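Local structure of endo-1,4-beta-mannanase (Eisenia fetida, 5Y6T) at residues A[29-34]-A[324-329]; A[69-74]-A[116-121]; A[166-171]-A[224-229]. The protein probably hydrolyses internal beta-1,4 linkages of mannan chains, as an endo-acting mannanase of glycoside hydrolase family 5 with cold-adapted character. One frame throughout, in Å; residues are numbered along the deposited sequence.

Contact 1: residues A[29-34]-A[324-329]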
ATOM      1  N   ILE A  29      -9.949  -1.352  -1.194  1.00 19.49           N
ATOM      2  CA  ILE A  29     -11.317  -0.705  -1.119  1.00 20.22           C
ATOM      3  C   ILE A  29     -11.579   0.073  -2.435  1.00 20.97           C
ATOM      4  O   ILE A  29     -12.622  -0.177  -3.040  1.00 21.67           O
ATOM      5  CB  ILE A  29     -11.625   0.037   0.171  1.00 20.29           C
ATOM      6  CG1 ILE A  29     -11.407  -0.904   1.348  1.00 19.31           C
ATOM      7  CG2 ILE A  29     -13.037   0.586   0.191  1.00 20.72           C
ATOM      8  CD1 ILE A  29     -12.108  -2.225   1.240  1.00 20.72           C
ATOM      9  N   ALA A  30     -10.694   0.935  -2.915  1.00 20.89           N
ATOM     10  CA  ALA A  30      -9.633   1.626  -2.148  1.00 19.88           C
ATOM     11  C   ALA A  30     -10.149   2.870  -1.396  1.00 19.90           C
ATOM     12  O   ALA A  30      -9.453   3.457  -0.565  1.00 19.69           O
ATOM     13  CB  ALA A  30      -8.494   1.996  -3.031  1.00 20.11           C
ATOM     14  N   TRP A  31     -11.393   3.216  -1.653  1.00 19.75           N
ATOM     15  CA  TRP A  31     -12.094   4.319  -1.037  1.00 20.43           C
ATOM     16  C   TRP A  31     -13.587   4.131  -1.199  1.00 21.07           C
ATOM     17  O   TRP A  31     -14.014   3.276  -1.920  1.00 21.00           O
ATOM     18  CB  TRP A  31     -11.758   5.675  -1.641  1.00 19.56           C
ATOM     19  CG  TRP A  31     -12.033   5.753  -3.147  1.00 23.43           C
ATOM     20  CD1 TRP A  31     -13.227   5.987  -3.764  1.00 23.75           C
ATOM     21  CD2 TRP A  31     -11.096   5.479  -4.171  1.00 23.06           C
ATOM     22  NE1 TRP A  31     -13.059   5.937  -5.130  1.00 23.31           N
ATOM     23  CE2 TRP A  31     -11.762   5.609  -5.412  1.00 24.00           C
ATOM     24  CE3 TRP A  31      -9.740   5.100  -4.167  1.00 21.48           C
ATOM     25  CZ2 TRP A  31     -11.088   5.461  -6.663  1.00 22.90           C
ATOM     26  CZ3 TRP A  31      -9.083   4.945  -5.404  1.00 20.82           C
ATOM     27  CH2 TRP A  31      -9.759   5.074  -6.619  1.00 23.72           C
ATOM     28  N   GLN A  32     -14.343   4.924  -0.450  1.00 21.51           N
ATOM     29  CA  GLN A  32     -15.802   5.096  -0.707  1.00 21.94           C
ATOM     30  C   GLN A  32     -15.995   6.467  -1.330  1.00 22.89           C
ATOM     31  O   GLN A  32     -16.429   6.584  -2.493  1.00 24.65           O
ATOM     32  CB  GLN A  32     -16.595   4.945   0.582  1.00 23.25           C
ATOM     33  CG  GLN A  32     -18.112   5.159   0.479  1.00 26.49           C
ATOM     34  CD  GLN A  32     -18.810   4.150  -0.411  1.00 28.83           C
ATOM     35  OE1 GLN A  32     -18.296   3.080  -0.714  1.00 30.40           O
ATOM     36  NE2 GLN A  32     -19.995   4.517  -0.863  1.00 33.01           N
ATOM     37  N   ASN A  33     -15.687   7.507  -0.566  1.00 22.52           N
ATOM     38  CA  ASN A  33     -15.589   8.846  -1.120  1.00 22.22           C
ATOM     39  C   ASN A  33     -14.096   9.227  -1.212  1.00 21.45           C
ATOM     40  O   ASN A  33     -13.507   9.565  -0.197  1.00 19.75           O
ATOM     41  CB  ASN A  33     -16.309   9.828  -0.229  1.00 24.22           C
ATOM     42  CG  ASN A  33     -17.832   9.630  -0.246  1.00 26.16           C
ATOM     43  OD1 ASN A  33     -18.356   8.820  -1.031  1.00 26.82           O
ATOM     44  ND2 ASN A  33     -18.529  10.322   0.672  1.00 25.69           N
ATOM     45  N   TYR A  34     -13.518   9.150  -2.412  1.00 19.88           N
ATOM     46  CA  TYR A  34     -12.083   9.328  -2.580  1.00 21.84           C
ATOM     47  C   TYR A  34     -11.506  10.542  -1.876  1.00 21.25           C
ATOM     48  O   TYR A  34     -11.921  11.697  -2.124  1.00 21.60           O
ATOM     49  CB  TYR A  34     -11.813   9.421  -4.079  1.00 22.88           C
ATOM     50  CG  TYR A  34     -10.406   9.674  -4.467  1.00 22.75           C
ATOM     51  CD1 TYR A  34      -9.502   8.618  -4.696  1.00 21.56           C
ATOM     52  CD2 TYR A  34      -9.980  10.947  -4.722  1.00 22.62           C
ATOM     53  CE1 TYR A  34      -8.198   8.898  -5.116  1.00 21.64           C
ATOM     54  CE2 TYR A  34      -8.683  11.207  -5.144  1.00 23.10           C
ATOM     55  CZ  TYR A  34      -7.817  10.173  -5.351  1.00 21.53           C
ATOM     56  OH  TYR A  34      -6.516  10.474  -5.772  1.00 22.27           O
ATOM     57  N   TRP A 324      -4.160  -8.453  -3.311  1.00 20.55           N
ATOM     58  CA  TRP A 324      -5.257  -7.543  -3.146  1.00 19.09           C
ATOM     59  C   TRP A 324      -5.784  -7.109  -4.491  1.00 21.39           C
ATOM     60  O   TRP A 324      -5.105  -6.438  -5.213  1.00 19.74           O
ATOM     61  CB  TRP A 324      -4.891  -6.326  -2.350  1.00 19.05           C
ATOM     62  CG  TRP A 324      -4.491  -6.632  -0.917  1.00 18.86           C
ATOM     63  CD1 TRP A 324      -5.081  -7.514  -0.068  1.00 22.13           C
ATOM     64  CD2 TRP A 324      -3.438  -6.007  -0.179  1.00 17.77           C
ATOM     65  NE1 TRP A 324      -4.435  -7.490   1.137  1.00 20.66           N
ATOM     66  CE2 TRP A 324      -3.420  -6.569   1.082  1.00 20.45           C
ATOM     67  CE3 TRP A 324      -2.485  -5.037  -0.489  1.00 18.80           C
ATOM     68  CZ2 TRP A 324      -2.483  -6.167   2.063  1.00 22.53           C
ATOM     69  CZ3 TRP A 324      -1.567  -4.641   0.457  1.00 21.25           C
ATOM     70  CH2 TRP A 324      -1.587  -5.179   1.733  1.00 20.19           C
ATOM     71  N   SER A 325      -7.033  -7.514  -4.792  1.00 20.12           N
ATOM     72  CA  SER A 325      -7.662  -7.141  -6.058  1.00 19.26           C
ATOM     73  C   SER A 325      -8.089  -5.680  -6.119  1.00 18.36           C
ATOM     74  O   SER A 325      -8.247  -5.013  -5.088  1.00 18.57           O
ATOM     75  CB  SER A 325      -8.829  -8.090  -6.310  1.00 19.42           C
ATOM     76  OG  SER A 325      -9.805  -8.006  -5.291  1.00 21.99           O
ATOM     77  N   TRP A 326      -8.337  -5.211  -7.343  1.00 19.29           N
ATOM     78  CA  TRP A 326      -8.712  -3.849  -7.613  1.00 19.51           C
ATOM     79  C   TRP A 326     -10.172  -3.831  -8.204  1.00 19.65           C
ATOM     80  O   TRP A 326     -10.399  -4.391  -9.277  1.00 22.36           O
ATOM     81  CB  TRP A 326      -7.742  -3.183  -8.610  1.00 20.78           C
ATOM     82  CG  TRP A 326      -8.032  -1.738  -8.749  1.00 20.20           C
ATOM     83  CD1 TRP A 326      -8.767  -1.121  -9.735  1.00 22.14           C
ATOM     84  CD2 TRP A 326      -7.669  -0.716  -7.822  1.00 20.40           C
ATOM     85  NE1 TRP A 326      -8.906   0.242  -9.453  1.00 22.07           N
ATOM     86  CE2 TRP A 326      -8.197   0.519  -8.312  1.00 22.69           C
ATOM     87  CE3 TRP A 326      -6.907  -0.703  -6.634  1.00 19.50           C
ATOM     88  CZ2 TRP A 326      -8.036   1.735  -7.612  1.00 20.83           C
ATOM     89  CZ3 TRP A 326      -6.728   0.512  -5.985  1.00 20.49           C
ATOM     90  CH2 TRP A 326      -7.288   1.704  -6.487  1.00 21.12           C
ATOM     91  N   GLN A 327     -11.098  -3.118  -7.583  1.00 21.17           N
ATOM     92  CA  GLN A 327     -11.150  -2.636  -6.209  1.00 20.90           C
ATOM     93  C   GLN A 327     -12.624  -2.854  -5.760  1.00 21.53           C
ATOM     94  O   GLN A 327     -13.550  -2.977  -6.594  1.00 20.91           O
ATOM     95  CB  GLN A 327     -10.814  -1.166  -6.018  1.00 21.04           C
ATOM     96  CG  GLN A 327     -11.611  -0.232  -6.917  1.00 22.17           C
ATOM     97  CD  GLN A 327     -11.271   1.264  -6.705  1.00 21.55           C
ATOM     98  OE1 GLN A 327     -10.885   1.709  -5.592  1.00 21.43           O
ATOM     99  NE2 GLN A 327     -11.470   2.071  -7.749  1.00 21.19           N
ATOM    100  N   ALA A 328     -12.833  -2.937  -4.436  1.00 20.15           N
ATOM    101  CA  ALA A 328     -14.134  -3.323  -3.809  1.00 20.32           C
ATOM    102  C   ALA A 328     -15.271  -2.421  -4.249  1.00 21.90           C
ATOM    103  O   ALA A 328     -16.381  -2.913  -4.404  1.00 23.04           O
ATOM    104  CB  ALA A 328     -14.052  -3.358  -2.308  1.00 20.11           C
ATOM    105  N   ASN A 329     -14.966  -1.163  -4.548  1.00 22.15           N
ATOM    106  CA  ASN A 329     -16.025  -0.225  -4.875  1.00 24.88           C
ATOM    107  C   ASN A 329     -16.454  -0.383  -6.337  1.00 23.83           C
ATOM    108  O   ASN A 329     -17.455   0.217  -6.764  1.00 24.93           O
ATOM    109  CB  ASN A 329     -15.706   1.266  -4.519  1.00 23.63           C
ATOM    110  CG  ASN A 329     -14.585   1.871  -5.328  1.00 24.93           C
ATOM    111  OD1 ASN A 329     -14.428   1.582  -6.526  1.00 24.79           O
ATOM    112  ND2 ASN A 329     -13.794   2.723  -4.698  1.00 23.94           N
TER
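The indole of Trp31 stands up from the loop that follows strand 20-28, and the amides of Gln327 and Asn329 roof one of its faces. Asn329 ND2 hangs over the rim on the pyrrole side, 3.3 Å above the Trp31 ring plane, while Gln327 OE1 lies over the benzene side, its amide nearly upright on the ring (85°). Tyr34 CD1 backs the opposite face, which leaves the indole sandwiched. With CG between its backbone N and carbonyl carbon (chi1 66°), Asn329 folds its amide back over the ring, where ND2 gives a straight bond to Trp31 O (2.8 Å). The methyl of Ala30 fills the hollow between two side chains, its CB 3.5 Å from Gln327 OE1 and 3.7 Å from Trp326 CH2. Just beside this knob, Trp31 CZ3 leans on Trp326 CH2 at 3.9 Å, the rings inclined at 68°. Gln327 OE1 also receives Ala30 N, straight on a lone pair (2.8 Å), and Asn329 N binds Ile29 O at 3.0 Å. Behind them, Gln327 CB sits over the centre of the Trp326 ring. Cis peptides precede both Ala30 and Gln327. A non-proline cis peptide after a tryptophan at the end of the eighth strand is a hallmark of the active-site end of family 5 (beta/alpha)8 barrels, and a Tris molecule bound beside Trp326 fits that placement.

Contact 2: residues A[69-74]-A[116-121]; sequences WVHCDG and VLWNGA
Val116 opens the pairing by laying its side chain alongside the indole of Trp69, both pointing the same way, with Val116 CB 3.6 Å from Trp69 CD1. Its carbonyl, Val116 O, accepts Val70 N at 2.9 Å and also a bridging water, which in turn receives Cys72 N. The next carbonyl, Leu117 O, takes Cys72 N at 3.2 Å and, through a weak, strongly bent bond, His71 N. Two successive amides thus converge on one oxygen where the chain of 69-74 turns a corner. At Trp118 the packing becomes aromatic. His71 CD2 stands 3.9 Å above the Trp118 ring plane, offset toward the rim, and His71 CB makes an off-centre CH-pi contact with the six-membered ring; the imidazole and indole planes are 43° apart. Gly74 CA reaches the edge of the same indole from the type II' turn that runs from His71 to Gly74. The indole and the imidazole are also held from outside the pair: Trp118 NE1 bonds Gln211, and the imidazole nitrogens of His71 bond Tyr141 and Thr77. Asn119 N then reaches Cys72 O at 2.8 Å. With CG anti to the backbone N (chi1 -166°), the Asn119 amide swings to the Trp69 side, where ND2 lies 3.5 Å from Trp69 CZ3. Asn166 and Tyr34 hold the two ends of this amide, and OD1 also accepts Ala121 N at 3.0 Å in an Asx turn. The pairing register slips by one residue between Trp69 and Cys72. This is a beta bulge between two neighbouring parallel strands, the second and third, at the C-terminal rim of a (beta/alpha)8 barrel.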
ATOM      1  N   TRP A  69      -7.209   3.899   1.282  1.00 17.83           N
ATOM      2  CA  TRP A  69      -6.435   5.123   1.057  1.00 19.60           C
ATOM      3  C   TRP A  69      -7.023   6.281   1.831  1.00 20.74           C
ATOM      4  O   TRP A  69      -8.262   6.387   1.952  1.00 20.54           O
ATOM      5  CB  TRP A  69      -6.437   5.485  -0.401  1.00 19.00           C
ATOM      6  CG  TRP A  69      -5.819   4.528  -1.374  1.00 20.30           C
ATOM      7  CD1 TRP A  69      -5.348   3.258  -1.139  1.00 19.53           C
ATOM      8  CD2 TRP A  69      -5.602   4.778  -2.757  1.00 19.93           C
ATOM      9  NE1 TRP A  69      -4.896   2.688  -2.334  1.00 20.84           N
ATOM     10  CE2 TRP A  69      -5.038   3.612  -3.328  1.00 19.22           C
ATOM     11  CE3 TRP A  69      -5.862   5.867  -3.603  1.00 18.72           C
ATOM     12  CZ2 TRP A  69      -4.712   3.525  -4.696  1.00 19.92           C
ATOM     13  CZ3 TRP A  69      -5.521   5.773  -4.937  1.00 20.11           C
ATOM     14  CH2 TRP A  69      -4.961   4.617  -5.474  1.00 19.78           C
ATOM     15  N   VAL A  70      -6.152   7.194   2.241  1.00 19.92           N
ATOM     16  CA  VAL A  70      -6.589   8.303   3.124  1.00 20.60           C
ATOM     17  C   VAL A  70      -6.384   9.652   2.469  1.00 20.25           C
ATOM     18  O   VAL A  70      -7.369  10.190   1.931  1.00 21.52           O
ATOM     19  CB  VAL A  70      -5.926   8.236   4.519  1.00 20.47           C
ATOM     20  CG1 VAL A  70      -6.429   9.333   5.447  1.00 21.58           C
ATOM     21  CG2 VAL A  70      -6.103   6.840   5.159  1.00 23.64           C
ATOM     22  N   HIS A  71      -5.208  10.251   2.465  1.00 18.10           N
ATOM     23  CA  HIS A  71      -5.112  11.626   1.975  1.00 17.43           C
ATOM     24  C   HIS A  71      -5.218  11.750   0.447  1.00 19.36           C
ATOM     25  O   HIS A  71      -5.629  12.831  -0.076  1.00 19.24           O
ATOM     26  CB  HIS A  71      -3.798  12.298   2.363  1.00 18.62           C
ATOM     27  CG  HIS A  71      -3.497  12.266   3.833  1.00 19.09           C
ATOM     28  ND1 HIS A  71      -4.368  12.747   4.784  1.00 20.45           N
ATOM     29  CD2 HIS A  71      -2.361  11.949   4.483  1.00 22.23           C
ATOM     30  CE1 HIS A  71      -3.792  12.694   5.981  1.00 20.73           C
ATOM     31  NE2 HIS A  71      -2.570  12.196   5.823  1.00 20.87           N
ATOM     32  N   CYS A  72      -4.742  10.722  -0.244  1.00 19.51           N
ATOM     33  CA  CYS A  72      -4.826  10.656  -1.723  1.00 20.13           C
ATOM     34  C   CYS A  72      -4.003  11.785  -2.330  1.00 20.67           C
ATOM     35  O   CYS A  72      -2.771  11.843  -2.135  1.00 20.50           O
ATOM     36  CB  CYS A  72      -6.305  10.619  -2.191  1.00 19.54           C
ATOM     37  SG  CYS A  72      -7.161   9.118  -1.638  1.00 21.37           S
ATOM     38  N   ASP A  73      -4.620  12.767  -2.946  1.00 19.63           N
ATOM     39  CA  ASP A  73      -3.874  13.864  -3.560  1.00 19.15           C
ATOM     40  C   ASP A  73      -3.749  15.096  -2.652  1.00 19.88           C
ATOM     41  O   ASP A  73      -3.263  16.093  -3.050  1.00 19.89           O
ATOM     42  CB  ASP A  73      -4.588  14.298  -4.865  1.00 19.89           C
ATOM     43  CG  ASP A  73      -6.022  14.780  -4.613  1.00 22.86           C
ATOM     44  OD1 ASP A  73      -6.476  14.895  -3.483  1.00 20.95           O
ATOM     45  OD2 ASP A  73      -6.724  15.075  -5.560  1.00 27.22           O
ATOM     46  N   GLY A  74      -4.124  14.971  -1.376  1.00 19.26           N
ATOM     47  CA  GLY A  74      -4.045  16.077  -0.399  1.00 18.26           C
ATOM     48  C   GLY A  74      -5.104  17.167  -0.537  1.00 19.13           C
ATOM     49  O   GLY A  74      -4.950  18.234   0.014  1.00 20.93           O
ATOM     50  N   VAL A 116      -3.005   3.512   3.393  1.00 19.86           N
ATOM     51  CA  VAL A 116      -2.201   4.246   2.448  1.00 19.97           C
ATOM     52  C   VAL A 116      -2.366   5.746   2.624  1.00 19.73           C
ATOM     53  O   VAL A 116      -3.434   6.269   2.386  1.00 19.71           O
ATOM     54  CB  VAL A 116      -2.515   3.838   0.986  1.00 20.42           C
ATOM     55  CG1 VAL A 116      -1.521   4.503   0.093  1.00 21.76           C
ATOM     56  CG2 VAL A 116      -2.445   2.320   0.775  1.00 21.13           C
ATOM     57  N   LEU A 117      -1.285   6.452   2.926  1.00 19.53           N
ATOM     58  CA  LEU A 117      -1.378   7.902   3.160  1.00 19.08           C
ATOM     59  C   LEU A 117      -1.608   8.745   1.909  1.00 19.51           C
ATOM     60  O   LEU A 117      -2.617   9.465   1.834  1.00 21.72           O
ATOM     61  CB  LEU A 117      -0.137   8.380   3.871  1.00 19.70           C
ATOM     62  CG  LEU A 117       0.199   7.786   5.238  1.00 21.46           C
ATOM     63  CD1 LEU A 117       1.519   8.326   5.827  1.00 21.61           C
ATOM     64  CD2 LEU A 117      -0.880   8.108   6.259  1.00 22.81           C
ATOM     65  N   TRP A 118      -0.721   8.586   0.934  1.00 19.37           N
ATOM     66  CA  TRP A 118      -0.673   9.463  -0.181  1.00 18.14           C
ATOM     67  C   TRP A 118      -0.856   8.708  -1.487  1.00 20.82           C
ATOM     68  O   TRP A 118      -0.547   7.522  -1.557  1.00 19.99           O
ATOM     69  CB  TRP A 118       0.642  10.218  -0.240  1.00 18.27           C
ATOM     70  CG  TRP A 118       0.940  11.004   0.981  1.00 17.92           C
ATOM     71  CD1 TRP A 118       1.857  10.680   1.924  1.00 18.79           C
ATOM     72  CD2 TRP A 118       0.442  12.283   1.338  1.00 18.32           C
ATOM     73  NE1 TRP A 118       1.943  11.654   2.859  1.00 20.97           N
ATOM     74  CE2 TRP A 118       1.108  12.676   2.499  1.00 19.69           C
ATOM     75  CE3 TRP A 118      -0.471  13.186   0.757  1.00 18.92           C
ATOM     76  CZ2 TRP A 118       0.812  13.868   3.164  1.00 19.10           C
ATOM     77  CZ3 TRP A 118      -0.717  14.350   1.370  1.00 19.36           C
ATOM     78  CH2 TRP A 118      -0.087  14.687   2.589  1.00 20.86           C
ATOM     79  N   ASN A 119      -1.314   9.432  -2.524  1.00 19.48           N
ATOM     80  CA  ASN A 119      -1.383   8.877  -3.892  1.00 19.87           C
ATOM     81  C   ASN A 119      -0.430   9.494  -4.863  1.00 19.46           C
ATOM     82  O   ASN A 119      -0.297  10.715  -4.957  1.00 20.21           O
ATOM     83  CB  ASN A 119      -2.837   9.014  -4.424  1.00 19.26           C
ATOM     84  CG  ASN A 119      -3.089   8.172  -5.677  1.00 20.33           C
ATOM     85  OD1 ASN A 119      -2.365   7.247  -5.967  1.00 19.47           O
ATOM     86  ND2 ASN A 119      -4.116   8.548  -6.439  1.00 20.08           N
ATOM     87  N   GLY A 120       0.337   8.617  -5.480  1.00 19.91           N
ATOM     88  CA  GLY A 120       1.262   8.885  -6.529  1.00 17.20           C
ATOM     89  C   GLY A 120       0.765   8.656  -7.952  1.00 17.60           C
ATOM     90  O   GLY A 120       1.499   8.885  -8.895  1.00 18.80           O
ATOM     91  N   ALA A 121      -0.451   8.142  -8.085  1.00 18.44           N
ATOM     92  CA  ALA A 121      -1.046   7.787  -9.369  1.00 18.91           C
ATOM     93  C   ALA A 121      -1.866   8.937  -9.978  1.00 22.36           C
ATOM     94  O   ALA A 121      -2.382   8.826 -11.111  1.00 19.98           O
ATOM     95  CB  ALA A 121      -1.852   6.495  -9.212  1.00 19.12           C
TER
HETATM   96  O   HOH W   1      -3.872   7.818  -0.141  1.00 31.57           O

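Contact 3: residues A[166-171]-A[224-229]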
ATOM      1  N   ASN A 166       0.910   5.252  -2.586  1.00 18.86           N
ATOM      2  CA  ASN A 166       0.564   4.401  -3.704  1.00 17.03           C
ATOM      3  C   ASN A 166       1.277   4.791  -4.986  1.00 18.46           C
ATOM      4  O   ASN A 166       1.157   5.928  -5.386  1.00 18.90           O
ATOM      5  CB  ASN A 166      -0.921   4.494  -3.952  1.00 17.90           C
ATOM      6  CG  ASN A 166      -1.329   3.697  -5.167  1.00 19.25           C
ATOM      7  OD1 ASN A 166      -1.230   2.468  -5.158  1.00 17.85           O
ATOM      8  ND2 ASN A 166      -1.808   4.400  -6.217  1.00 20.89           N
ATOM      9  N   GLU A 167       1.959   3.845  -5.636  1.00 17.85           N
ATOM     10  CA  GLU A 167       2.547   4.077  -6.985  1.00 19.60           C
ATOM     11  C   GLU A 167       3.294   5.416  -7.110  1.00 18.83           C
ATOM     12  O   GLU A 167       2.948   6.257  -7.909  1.00 19.32           O
ATOM     13  CB  GLU A 167       1.445   3.960  -8.030  1.00 19.59           C
ATOM     14  CG  GLU A 167       0.831   2.559  -8.026  1.00 21.07           C
ATOM     15  CD  GLU A 167      -0.163   2.282  -9.142  1.00 19.55           C
ATOM     16  OE1 GLU A 167      -0.517   3.259  -9.898  1.00 20.46           O
ATOM     17  OE2 GLU A 167      -0.548   1.101  -9.277  1.00 20.96           O
ATOM     18  N   PRO A 168       4.420   5.581  -6.414  1.00 19.22           N
ATOM     19  CA  PRO A 168       5.233   6.775  -6.592  1.00 19.01           C
ATOM     20  C   PRO A 168       5.652   6.984  -8.006  1.00 19.28           C
ATOM     21  O   PRO A 168       5.936   8.111  -8.404  1.00 19.80           O
ATOM     22  CB  PRO A 168       6.452   6.510  -5.716  1.00 19.72           C
ATOM     23  CG  PRO A 168       6.011   5.483  -4.711  1.00 20.42           C
ATOM     24  CD  PRO A 168       5.020   4.637  -5.438  1.00 19.72           C
ATOM     25  N   GLU A 169       5.734   5.904  -8.774  1.00 19.44           N
ATOM     26  CA  GLU A 169       6.210   6.015 -10.146  1.00 18.25           C
ATOM     27  C   GLU A 169       5.265   6.759 -11.033  1.00 20.05           C
ATOM     28  O   GLU A 169       5.649   7.216 -12.121  1.00 19.56           O
ATOM     29  CB  GLU A 169       6.509   4.635 -10.709  1.00 19.46           C
ATOM     30  CG  GLU A 169       7.421   3.833  -9.830  1.00 18.64           C
ATOM     31  CD  GLU A 169       6.733   3.106  -8.676  1.00 20.37           C
ATOM     32  OE1 GLU A 169       5.476   2.951  -8.730  1.00 19.88           O
ATOM     33  OE2 GLU A 169       7.466   2.681  -7.780  1.00 20.33           O
ATOM     34  N   GLY A 170       4.011   6.906 -10.601  1.00 19.49           N
ATOM     35  CA  GLY A 170       3.106   7.829 -11.322  1.00 21.68           C
ATOM     36  C   GLY A 170       3.552   9.255 -11.376  1.00 21.71           C
ATOM     37  O   GLY A 170       3.223   9.947 -12.355  1.00 21.58           O
ATOM     38  N   ILE A 171       4.367   9.709 -10.409  1.00 20.10           N
ATOM     39  CA  ILE A 171       4.722  11.101 -10.348  1.00 20.18           C
ATOM     40  C   ILE A 171       6.218  11.301 -10.527  1.00 21.35           C
ATOM     41  O   ILE A 171       6.736  12.369 -10.197  1.00 20.53           O
ATOM     42  CB  ILE A 171       4.196  11.765  -9.069  1.00 19.69           C
ATOM     43  CG1 ILE A 171       4.597  11.032  -7.775  1.00 21.25           C
ATOM     44  CG2 ILE A 171       2.684  11.934  -9.223  1.00 20.07           C
ATOM     45  CD1 ILE A 171       4.092  11.732  -6.507  1.00 20.90           C
ATOM     46  N   VAL A 224       5.506  -1.536   7.492  1.00 21.38           N
ATOM     47  CA  VAL A 224       5.275  -0.540   6.462  1.00 21.87           C
ATOM     48  C   VAL A 224       5.545  -1.218   5.111  1.00 20.40           C
ATOM     49  O   VAL A 224       6.417  -2.084   4.963  1.00 22.50           O
ATOM     50  CB  VAL A 224       6.153   0.694   6.684  1.00 19.77           C
ATOM     51  CG1 VAL A 224       6.025   1.676   5.541  1.00 20.10           C
ATOM     52  CG2 VAL A 224       5.809   1.308   8.050  1.00 21.57           C
ATOM     53  N   THR A 225       4.738  -0.840   4.130  1.00 20.21           N
ATOM     54  CA  THR A 225       4.944  -1.308   2.757  1.00 20.42           C
ATOM     55  C   THR A 225       4.935  -0.055   1.826  1.00 17.34           C
ATOM     56  O   THR A 225       4.789   1.092   2.282  1.00 19.50           O
ATOM     57  CB  THR A 225       3.931  -2.419   2.382  1.00 21.21           C
ATOM     58  OG1 THR A 225       4.266  -2.965   1.065  1.00 20.79           O
ATOM     59  CG2 THR A 225       2.438  -1.948   2.474  1.00 21.56           C
ATOM     60  N   LEU A 226       5.055  -0.321   0.523  1.00 19.74           N
ATOM     61  CA  LEU A 226       5.103   0.692  -0.521  1.00 16.94           C
ATOM     62  C   LEU A 226       4.725  -0.034  -1.816  1.00 17.47           C
ATOM     63  O   LEU A 226       5.374  -0.994  -2.223  1.00 19.19           O
ATOM     64  CB  LEU A 226       6.577   1.245  -0.570  1.00 17.77           C
ATOM     65  CG  LEU A 226       6.817   2.411  -1.543  1.00 19.11           C
ATOM     66  CD1 LEU A 226       6.643   2.158  -3.015  1.00 21.23           C
ATOM     67  CD2 LEU A 226       6.036   3.631  -1.129  1.00 21.65           C
ATOM     68  N   GLY A 227       3.613   0.347  -2.433  1.00 18.32           N
ATOM     69  CA  GLY A 227       3.033  -0.305  -3.572  1.00 19.58           C
ATOM     70  C   GLY A 227       3.527   0.328  -4.874  1.00 21.21           C
ATOM     71  O   GLY A 227       3.044   1.396  -5.277  1.00 21.45           O
ATOM     72  N   SER A 228       4.434  -0.332  -5.603  1.00 20.63           N
ATOM     73  CA  SER A 228       4.862   0.191  -6.897  1.00 19.42           C
ATOM     74  C   SER A 228       3.867  -0.214  -8.025  1.00 19.22           C
ATOM     75  O   SER A 228       3.181  -1.232  -7.928  1.00 19.14           O
ATOM     76  CB  SER A 228       6.293  -0.270  -7.350  1.00 20.33           C
ATOM     77  OG  SER A 228       7.249   0.399  -6.557  1.00 20.80           O
ATOM     78  N   TRP A 229       3.831   0.589  -9.071  1.00 17.47           N
ATOM     79  CA  TRP A 229       2.851   0.372 -10.119  1.00 19.96           C
ATOM     80  C   TRP A 229       3.126  -0.846 -11.018  1.00 19.70           C
ATOM     81  O   TRP A 229       2.233  -1.317 -11.703  1.00 19.08           O
ATOM     82  CB  TRP A 229       2.717   1.634 -10.946  1.00 19.34           C
ATOM     83  CG  TRP A 229       3.312   1.596 -12.345  1.00 19.57           C
ATOM     84  CD1 TRP A 229       2.570   1.641 -13.516  1.00 18.64           C
ATOM     85  CD2 TRP A 229       4.702   1.613 -12.740  1.00 19.02           C
ATOM     86  NE1 TRP A 229       3.431   1.686 -14.581  1.00 20.51           N
ATOM     87  CE2 TRP A 229       4.732   1.695 -14.147  1.00 18.99           C
ATOM     88  CE3 TRP A 229       5.932   1.614 -12.056  1.00 20.25           C
ATOM     89  CZ2 TRP A 229       5.932   1.708 -14.868  1.00 20.92           C
ATOM     90  CZ3 TRP A 229       7.107   1.619 -12.774  1.00 19.30           C
ATOM     91  CH2 TRP A 229       7.107   1.684 -14.184  1.00 19.68           C
TER
HETATM   92  O   HOH W   2      -0.360  -0.113 -11.733  1.00 22.71           O
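Glu169 grips the end of strand 223-228 with both carboxylate oxygens. OE2 receives the hydroxyl of Ser228 on its syn side (OG to OE2 2.6 Å), while OE1 takes the backbone N of Trp229 at 2.9 Å from above the carboxylate plane. A bend at chi2 (83°) curls the Glu169 chain, turning the acid to Ser228 while CB and CG pack obliquely against the indole, Glu169 CB 3.4 Å from Trp229 CE3. Just ahead of the 3-10 turn 168-170, Glu167 N binds Gly227 O at 2.7 Å, nearly along the C=O axis. The extended Glu167 side chain passes across Trp229 CB, with its CD 3.5 Å away, and a water joins Glu167 OE2 to Trp229 O. Pro168 CG meets the end of Leu226, at CD1, 3.8 Å away. In the next shell, Tyr244 OH adds a further bond to Glu169 OE2, and Gln234 NE2 bonds the Ser228 hydroxyl. Replacing Glu169 by an alanine would probably leave the Ser228 hydroxyl and Trp229 N without their acceptor and let the indole shift. Glu167 OE2 bonds His266 and the amine of a bound Tris molecule; Asn166 ND2 holds a Tris hydroxyl while Arg67 bonds Asn166 OD1. Asn166, Glu167 and Pro168 match the Asn-Glu-Pro signature at the C-terminal end of the fourth strand of family 5 enzymes, where the glutamate is the general acid/base, a role Glu167 probably shares. The buried Glu169 carboxylate, met by Ser228, Trp229 N and Tyr244, is consistent with an ionised group that ties the turn after Glu167 to strand 223-228.

In the fold
From the N terminus, the first strand leads into 29-34, which waits nearly 300 residues for 324-329 at the eighth; contact 1 ties the loops leaving both strands, beside the pairing that closes the ring. Contacts 2 and 3 fall within that span, in series: contact 2 closes a loop of about 40 residues holding helix 95-108, between the second and third strands, and contact 3 one of about 50 holding helix 201-218, between the fourth and fifth. Bonds link neighbours along this part of the rim, probably Ala30 O with Trp69 N (contacts 1 and 2) and Trp118 O with Asn166 N (contacts 2 and 3); nearest atoms of contacts 1 and 3 lie about 5 Å apart.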